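Local coordinates for methyltransferase (Bacteroides thetaiotaomicron, PDB 3FQ6), which is one domain of a probable methyltransferase of the tetrapyrrole (corrin/porphyrin) methylase family, enzymes that typically take the methyl group from S-adenosylmethionine, at residues G31-L36 / A63-T68; A72-E77 / E95-T100. One frame throughout, in Å; residues are numbered along the deposited sequence.

Interaction 1 (G31-L36 / A63-T68); sequences GRQTRL and AEYFGT. With SO4 (sulfate ion), chain C.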
ATOM      1  N   GLY A  31      18.200   5.412  -1.491  1.00 42.29           N
ATOM      2  CA  GLY A  31      17.509   4.610  -2.511  1.00 41.76           C
ATOM      3  C   GLY A  31      15.987   4.550  -2.494  1.00 42.00           C
ATOM      4  O   GLY A  31      15.376   3.856  -3.329  1.00 42.10           O
ATOM      5  N   ARG A  32      15.357   5.278  -1.574  1.00 41.42           N
ATOM      6  CA  ARG A  32      13.892   5.333  -1.530  1.00 41.07           C
ATOM      7  C   ARG A  32      13.210   6.009  -2.737  1.00 41.45           C
ATOM      8  O   ARG A  32      12.241   5.491  -3.301  1.00 41.52           O
ATOM      9  CB  ARG A  32      13.430   6.033  -0.262  1.00 40.35           C
ATOM     10  CG  ARG A  32      11.912   6.024  -0.131  1.00 40.23           C
ATOM     11  CD  ARG A  32      11.478   6.898   1.020  1.00 38.55           C
ATOM     12  NE  ARG A  32      10.077   6.716   1.395  1.00 35.69           N
ATOM     13  CZ  ARG A  32       9.598   5.666   2.062  1.00 33.34           C
ATOM     14  NH1 ARG A  32       8.327   5.627   2.388  1.00 28.74           N
ATOM     15  NH2 ARG A  32      10.386   4.664   2.421  1.00 36.12           N
ATOM     16  N   GLN A  33      13.705   7.192  -3.088  1.00 41.94           N
ATOM     17  CA  GLN A  33      13.106   8.044  -4.098  1.00 42.24           C
ATOM     18  C   GLN A  33      13.325   7.397  -5.453  1.00 42.07           C
ATOM     19  O   GLN A  33      12.444   7.459  -6.316  1.00 42.36           O
ATOM     20  CB  GLN A  33      13.736   9.448  -4.041  1.00 42.61           C
ATOM     21  CG  GLN A  33      13.115  10.446  -4.998  1.00 44.38           C
ATOM     22  CD  GLN A  33      13.896  11.737  -5.135  1.00 47.82           C
ATOM     23  OE1 GLN A  33      15.136  11.772  -5.033  1.00 49.53           O
ATOM     24  NE2 GLN A  33      13.170  12.817  -5.394  1.00 49.01           N
ATOM     25  N   THR A  34      14.504   6.782  -5.610  1.00 41.23           N
ATOM     26  CA  THR A  34      14.837   5.953  -6.745  1.00 40.85           C
ATOM     27  C   THR A  34      13.765   4.885  -6.981  1.00 41.35           C
ATOM     28  O   THR A  34      13.314   4.695  -8.123  1.00 40.99           O
ATOM     29  CB  THR A  34      16.186   5.288  -6.513  1.00 40.65           C
ATOM     30  OG1 THR A  34      17.204   6.278  -6.631  1.00 41.18           O
ATOM     31  CG2 THR A  34      16.461   4.180  -7.512  1.00 40.35           C
ATOM     32  N   ARG A  35      13.371   4.185  -5.911  1.00 41.56           N
ATOM     33  CA  ARG A  35      12.349   3.142  -6.015  1.00 42.08           C
ATOM     34  C   ARG A  35      11.027   3.819  -6.406  1.00 42.17           C
ATOM     35  O   ARG A  35      10.330   3.377  -7.336  1.00 42.48           O
ATOM     36  CB  ARG A  35      12.189   2.326  -4.711  1.00 42.18           C
ATOM     37  CG  ARG A  35      13.427   1.521  -4.220  1.00 43.20           C
ATOM     38  CD  ARG A  35      13.809   0.328  -5.060  1.00 44.22           C
ATOM     39  NE  ARG A  35      12.623  -0.389  -5.504  1.00 51.41           N
ATOM     40  CZ  ARG A  35      12.305  -0.621  -6.782  1.00 53.51           C
ATOM     41  NH1 ARG A  35      13.117  -0.230  -7.762  1.00 52.64           N
ATOM     42  NH2 ARG A  35      11.177  -1.262  -7.087  1.00 53.00           N
ATOM     43  N   LEU A  36      10.710   4.918  -5.729  1.00 41.36           N
ATOM     44  CA  LEU A  36       9.476   5.615  -6.020  1.00 40.71           C
ATOM     45  C   LEU A  36       9.414   6.094  -7.455  1.00 40.72           C
ATOM     46  O   LEU A  36       8.355   5.990  -8.070  1.00 41.22           O
ATOM     47  CB  LEU A  36       9.247   6.784  -5.070  1.00 40.76           C
ATOM     48  CG  LEU A  36       8.970   6.439  -3.608  1.00 39.45           C
ATOM     49  CD1 LEU A  36       9.377   7.609  -2.792  1.00 38.21           C
ATOM     50  CD2 LEU A  36       7.524   6.099  -3.383  1.00 38.34           C
ATOM     51  N   ALA A  63       0.538   9.423  -2.741  1.00 37.46           N
ATOM     52  CA  ALA A  63      -0.313  10.315  -3.496  1.00 38.28           C
ATOM     53  C   ALA A  63       0.571  11.280  -4.307  1.00 38.70           C
ATOM     54  O   ALA A  63       0.269  11.581  -5.458  1.00 39.39           O
ATOM     55  CB  ALA A  63      -1.291  11.056  -2.606  1.00 37.99           C
ATOM     56  N   GLU A  64       1.696  11.696  -3.734  1.00 38.71           N
ATOM     57  CA  GLU A  64       2.638  12.614  -4.393  1.00 39.25           C
ATOM     58  C   GLU A  64       3.093  11.962  -5.705  1.00 38.35           C
ATOM     59  O   GLU A  64       2.979  12.536  -6.785  1.00 38.21           O
ATOM     60  CB  GLU A  64       3.848  12.751  -3.469  1.00 40.33           C
ATOM     61  CG  GLU A  64       4.439  14.086  -3.158  1.00 42.05           C
ATOM     62  CD  GLU A  64       5.513  13.931  -2.064  1.00 45.71           C
ATOM     63  OE1 GLU A  64       6.718  13.858  -2.391  1.00 47.42           O
ATOM     64  OE2 GLU A  64       5.149  13.833  -0.868  1.00 46.56           O
ATOM     65  N   TYR A  65       3.569  10.728  -5.597  1.00 37.91           N
ATOM     66  CA  TYR A  65       4.175  10.025  -6.734  1.00 37.82           C
ATOM     67  C   TYR A  65       3.232   9.313  -7.704  1.00 37.54           C
ATOM     68  O   TYR A  65       3.512   9.249  -8.884  1.00 37.54           O
ATOM     69  CB  TYR A  65       5.242   9.052  -6.251  1.00 37.12           C
ATOM     70  CG  TYR A  65       6.554   9.704  -5.859  1.00 37.43           C
ATOM     71  CD1 TYR A  65       6.703  10.305  -4.626  1.00 35.15           C
ATOM     72  CD2 TYR A  65       7.652   9.717  -6.733  1.00 35.18           C
ATOM     73  CE1 TYR A  65       7.902  10.896  -4.258  1.00 34.04           C
ATOM     74  CE2 TYR A  65       8.857  10.282  -6.365  1.00 33.10           C
ATOM     75  CZ  TYR A  65       8.987  10.872  -5.115  1.00 35.56           C
ATOM     76  OH  TYR A  65      10.190  11.487  -4.712  1.00 37.97           O
ATOM     77  N   PHE A  66       2.129   8.790  -7.198  1.00 38.02           N
ATOM     78  CA  PHE A  66       1.190   7.959  -7.972  1.00 37.96           C
ATOM     79  C   PHE A  66      -0.108   8.668  -8.290  1.00 37.23           C
ATOM     80  O   PHE A  66      -0.826   8.207  -9.162  1.00 36.36           O
ATOM     81  CB  PHE A  66       0.869   6.651  -7.216  1.00 38.50           C
ATOM     82  CG  PHE A  66       2.087   5.879  -6.836  1.00 42.00           C
ATOM     83  CD1 PHE A  66       3.001   5.474  -7.810  1.00 45.67           C
ATOM     84  CD2 PHE A  66       2.362   5.588  -5.524  1.00 43.79           C
ATOM     85  CE1 PHE A  66       4.162   4.782  -7.472  1.00 46.38           C
ATOM     86  CE2 PHE A  66       3.551   4.905  -5.185  1.00 45.56           C
ATOM     87  CZ  PHE A  66       4.442   4.507  -6.161  1.00 44.77           C
ATOM     88  N   GLY A  67      -0.414   9.763  -7.581  1.00 36.77           N
ATOM     89  CA  GLY A  67      -1.639  10.507  -7.833  1.00 36.57           C
ATOM     90  C   GLY A  67      -2.681  10.214  -6.767  1.00 37.15           C
ATOM     91  O   GLY A  67      -2.767   9.094  -6.269  1.00 36.23           O
ATOM     92  N   THR A  68      -3.470  11.236  -6.418  1.00 37.54           N
ATOM     93  CA  THR A  68      -4.511  11.105  -5.381  1.00 38.87           C
ATOM     94  C   THR A  68      -5.666  10.168  -5.733  1.00 39.28           C
ATOM     95  O   THR A  68      -6.334   9.647  -4.832  1.00 39.67           O
ATOM     96  CB  THR A  68      -5.132  12.465  -4.936  1.00 38.73           C
ATOM     97  OG1 THR A  68      -5.760  13.108  -6.059  1.00 40.21           O
ATOM     98  CG2 THR A  68      -4.077  13.386  -4.319  1.00 38.16           C
TER
HETATM   99  S   SO4 C   1      17.637   8.307  -3.505  0.60 66.31           S
HETATM  100  O1  SO4 C   1      18.117   9.237  -4.512  0.60 63.11           O
HETATM  101  O2  SO4 C   1      18.777   7.717  -2.798  0.60 62.99           O
HETATM  102  O3  SO4 C   1      16.716   8.968  -2.567  0.60 61.98           O
HETATM  103  O4  SO4 C   1      16.944   7.239  -4.216  0.60 64.47           O
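One face of the Tyr65 ring carries Leu36: CB lies 3.8 Å from the ring centroid and 17° off its normal, a CH-pi contact between the helices 32-39 and 55-66 of this tetrapyrrole-methylase domain. Leu36 CD1 extends the same contact along the ring, 3.9 Å from Tyr65 CE1. Beyond the ring, Gln33 meets the phenol end, its amide plane 78° from the ring plane. Its CG is 3.1 Å from Tyr65 OH. Gln33 NE2 makes a weak, bent hydrogen bond of 3.3 Å to Tyr65 OH. Gln33 stretches this far because its CG stands trans to the backbone N (chi1 -176°) and the chain runs on extended; NE2 also hydrogen-bonds a second sulfate. Leu36 CD2 touches Phe66 CZ loosely, and Phe66 meets Phe62 edge to face. Replacing Tyr65 by an alanine would probably open a gap beside Leu36 and leave the Gln33 amide without its phenol partner. The sulfates probably come from the crystallisation liquor. At the start of helix 32-39, the backbone N-H of Gly31, at the N-cap position, donates a hydrogen bond to sulfate O2. Sulfate O4 takes two bonds from Thr34, one from N at 2.8 Å and one from OG1 at 2.6 Å.

Interaction 2 (A72-E77 / E95-T100); sequences ATVSRE and EHFTAT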
ATOM      1  N   ALA A  72      -6.025   1.875  -4.021  1.00 36.46           N
ATOM      2  CA  ALA A  72      -5.249   0.980  -3.184  1.00 37.00           C
ATOM      3  C   ALA A  72      -6.095   0.308  -2.100  1.00 36.92           C
ATOM      4  O   ALA A  72      -7.246   0.706  -1.835  1.00 36.95           O
ATOM      5  CB  ALA A  72      -4.018   1.721  -2.557  1.00 38.00           C
ATOM      6  N   THR A  73      -5.526  -0.729  -1.494  1.00 36.74           N
ATOM      7  CA  THR A  73      -6.083  -1.281  -0.251  1.00 37.17           C
ATOM      8  C   THR A  73      -5.021  -1.404   0.828  1.00 36.97           C
ATOM      9  O   THR A  73      -3.785  -1.556   0.530  1.00 37.75           O
ATOM     10  CB  THR A  73      -6.761  -2.660  -0.457  1.00 36.90           C
ATOM     11  OG1 THR A  73      -5.747  -3.650  -0.572  1.00 40.89           O
ATOM     12  CG2 THR A  73      -7.612  -2.693  -1.710  1.00 36.04           C
ATOM     13  N   VAL A  74      -5.480  -1.344   2.084  1.00 36.46           N
ATOM     14  CA  VAL A  74      -4.589  -1.514   3.268  1.00 35.15           C
ATOM     15  C   VAL A  74      -5.177  -2.632   4.078  1.00 35.90           C
ATOM     16  O   VAL A  74      -6.383  -2.614   4.408  1.00 36.44           O
ATOM     17  CB  VAL A  74      -4.507  -0.205   4.155  1.00 35.60           C
ATOM     18  CG1 VAL A  74      -3.688  -0.429   5.396  1.00 33.22           C
ATOM     19  CG2 VAL A  74      -3.972   1.014   3.351  1.00 32.26           C
ATOM     20  N   SER A  75      -4.352  -3.628   4.373  1.00 36.06           N
ATOM     21  CA  SER A  75      -4.756  -4.713   5.225  1.00 36.76           C
ATOM     22  C   SER A  75      -3.937  -4.630   6.475  1.00 37.52           C
ATOM     23  O   SER A  75      -2.709  -4.473   6.418  1.00 37.68           O
ATOM     24  CB  SER A  75      -4.485  -6.031   4.526  1.00 37.05           C
ATOM     25  OG  SER A  75      -5.297  -6.084   3.376  1.00 38.27           O
ATOM     26  N   ARG A  76      -4.623  -4.692   7.608  1.00 38.38           N
ATOM     27  CA  ARG A  76      -3.990  -4.590   8.919  1.00 39.14           C
ATOM     28  C   ARG A  76      -4.394  -5.797   9.738  1.00 38.97           C
ATOM     29  O   ARG A  76      -5.584  -5.951  10.018  1.00 38.10           O
ATOM     30  CB  ARG A  76      -4.490  -3.356   9.683  1.00 39.44           C
ATOM     31  CG  ARG A  76      -4.024  -2.015   9.216  1.00 41.52           C
ATOM     32  CD  ARG A  76      -4.690  -0.913  10.078  1.00 45.44           C
ATOM     33  NE  ARG A  76      -4.590  -1.153  11.520  1.00 48.75           N
ATOM     34  CZ  ARG A  76      -5.505  -0.806  12.436  1.00 49.11           C
ATOM     35  NH1 ARG A  76      -5.288  -1.073  13.724  1.00 49.71           N
ATOM     36  NH2 ARG A  76      -6.638  -0.216  12.087  1.00 48.64           N
ATOM     37  N   GLU A  77      -3.406  -6.641  10.091  1.00 39.63           N
ATOM     38  CA  GLU A  77      -3.513  -7.654  11.170  1.00 39.51           C
ATOM     39  C   GLU A  77      -3.489  -6.863  12.441  1.00 39.28           C
ATOM     40  O   GLU A  77      -2.433  -6.362  12.800  1.00 39.88           O
ATOM     41  CB  GLU A  77      -2.271  -8.532  11.251  1.00 39.62           C
ATOM     42  CG  GLU A  77      -1.854  -9.227  10.007  1.00 42.27           C
ATOM     43  CD  GLU A  77      -2.226 -10.668  10.033  1.00 46.02           C
ATOM     44  OE1 GLU A  77      -2.718 -11.151   8.986  1.00 47.99           O
ATOM     45  OE2 GLU A  77      -2.045 -11.315  11.101  1.00 49.21           O
ATOM     46  N   GLU A  95      -7.214  10.212   4.278  1.00 39.23           N
ATOM     47  CA  GLU A  95      -8.251  10.678   5.212  1.00 39.95           C
ATOM     48  C   GLU A  95      -8.529   9.627   6.252  1.00 39.53           C
ATOM     49  O   GLU A  95      -8.697   9.931   7.420  1.00 39.85           O
ATOM     50  CB  GLU A  95      -9.560  11.044   4.521  1.00 40.24           C
ATOM     51  CG  GLU A  95      -9.668  12.514   4.164  1.00 44.87           C
ATOM     52  CD  GLU A  95      -9.557  13.441   5.379  1.00 50.57           C
ATOM     53  OE1 GLU A  95     -10.228  13.173   6.413  1.00 52.73           O
ATOM     54  OE2 GLU A  95      -8.798  14.443   5.293  1.00 52.17           O
ATOM     55  N   HIS A  96      -8.555   8.373   5.835  1.00 39.35           N
ATOM     56  CA  HIS A  96      -8.917   7.324   6.772  1.00 39.09           C
ATOM     57  C   HIS A  96      -7.888   7.196   7.882  1.00 39.45           C
ATOM     58  O   HIS A  96      -8.248   7.068   9.033  1.00 39.29           O
ATOM     59  CB  HIS A  96      -9.070   5.976   6.074  1.00 37.99           C
ATOM     60  CG  HIS A  96      -9.473   4.888   7.005  1.00 36.28           C
ATOM     61  ND1 HIS A  96     -10.787   4.508   7.180  1.00 34.92           N
ATOM     62  CD2 HIS A  96      -8.744   4.139   7.864  1.00 34.88           C
ATOM     63  CE1 HIS A  96     -10.846   3.569   8.102  1.00 34.99           C
ATOM     64  NE2 HIS A  96      -9.619   3.328   8.531  1.00 35.04           N
ATOM     65  N   PHE A  97      -6.608   7.223   7.531  1.00 40.15           N
ATOM     66  CA  PHE A  97      -5.588   6.944   8.524  1.00 41.12           C
ATOM     67  C   PHE A  97      -5.018   8.175   9.175  1.00 41.85           C
ATOM     68  O   PHE A  97      -4.106   8.068   9.970  1.00 42.17           O
ATOM     69  CB  PHE A  97      -4.504   6.016   7.977  1.00 40.37           C
ATOM     70  CG  PHE A  97      -4.994   4.626   7.751  1.00 41.06           C
ATOM     71  CD1 PHE A  97      -5.098   3.732   8.816  1.00 42.05           C
ATOM     72  CD2 PHE A  97      -5.404   4.213   6.475  1.00 41.80           C
ATOM     73  CE1 PHE A  97      -5.579   2.432   8.628  1.00 41.76           C
ATOM     74  CE2 PHE A  97      -5.878   2.912   6.262  1.00 42.61           C
ATOM     75  CZ  PHE A  97      -5.973   2.019   7.354  1.00 43.99           C
ATOM     76  N   THR A  98      -5.561   9.336   8.847  1.00 43.33           N
ATOM     77  CA  THR A  98      -5.265  10.537   9.612  1.00 45.00           C
ATOM     78  C   THR A  98      -6.135  10.496  10.868  1.00 47.19           C
ATOM     79  O   THR A  98      -5.678  10.834  11.971  1.00 47.35           O
ATOM     80  CB  THR A  98      -5.502  11.809   8.782  1.00 44.66           C
ATOM     81  OG1 THR A  98      -4.564  11.831   7.707  1.00 42.54           O
ATOM     82  CG2 THR A  98      -5.354  13.092   9.631  1.00 42.88           C
ATOM     83  N   ALA A  99      -7.385  10.060  10.682  1.00 49.42           N
ATOM     84  CA  ALA A  99      -8.318   9.802  11.783  1.00 51.65           C
ATOM     85  C   ALA A  99      -7.726   8.863  12.888  1.00 53.07           C
ATOM     86  O   ALA A  99      -7.287   9.352  13.946  1.00 53.12           O
ATOM     87  CB  ALA A  99      -9.670   9.260  11.227  1.00 51.58           C
ATOM     88  N   THR A 100      -7.680   7.547  12.611  1.00 54.20           N
ATOM     89  CA  THR A 100      -7.260   6.513  13.585  1.00 55.13           C
ATOM     90  C   THR A 100      -5.770   6.126  13.497  1.00 55.31           C
ATOM     91  O   THR A 100      -5.224   6.022  12.388  1.00 55.84           O
ATOM     92  CB  THR A 100      -8.095   5.209  13.395  1.00 55.33           C
ATOM     93  OG1 THR A 100      -8.020   4.790  12.026  1.00 56.07           O
ATOM     94  CG2 THR A 100      -9.572   5.405  13.803  1.00 55.46           C
TER
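Strand 72-77 passes the last turns of helix 90-99 with the backbones well apart, the nearest CA atoms, those of Val74 and Phe97, being 10.0 Å from each other, and side chains bridge the distance. Val74 and Arg76, two residues apart on the strand, both send their CB toward the helix, while Ser75 between them turns away. Phe97 comes down from the helix to meet the pair, its CG trans to the carbonyl carbon (chi1 -70°), and the far end of its ring reaches both. Val74 presents its whole branched end: CG1 is 3.9 Å from Phe97 CZ, and CG2 is 4.0 Å from Phe97 CE2. On the other side of CZ, Phe97 CE1 lies 3.8 Å from Arg76 CD, an apolar contact of a methylene with the ring. The guanidinium plane stands 84° from the ring plane, and it is CD, not the guanidinium, that meets the ring. A bend at chi3 (49°) turns the polar end of Arg76 off the line of its aliphatic chain; NH2 forms a salt bridge with Glu84 on the adjoining strand, and NE bonds the carbonyl O of Arg103. The buried charge is thereby paired, and CD is left facing the ring. Leu55 and Leu59 of helix 55-66 also pack on Phe97, as does Val86 of strand 83-87. The arrangement is that of an alpha/beta layered domain, in which alternate residues of a strand in a mixed sheet face a covering helix and an aromatic from that helix packs against them.

In the fold
Interaction 1 joins two helices, 32-39 and 55-66, near the surface and is partly buried; interaction 2 sets helix 90-99 on strand 71-77 of the mixed sheet and is wholly buried. Their centres are about 18 Å apart, and they are in series: interaction 1 closes before interaction 2 opens, and strand 71-77 follows helix 55-66. Each centres on an aromatic ring against aliphatic groups, but the polar chemistry follows the place: interaction 1 has a weak amide-phenol bond, with sulfates bound nearby at the start of helix 32-39 and at Gln33, whereas interaction 2 is apolar across its segments, and the charge of Arg76, the one charged residue that touches, goes to a carboxylate on the neighbouring strand.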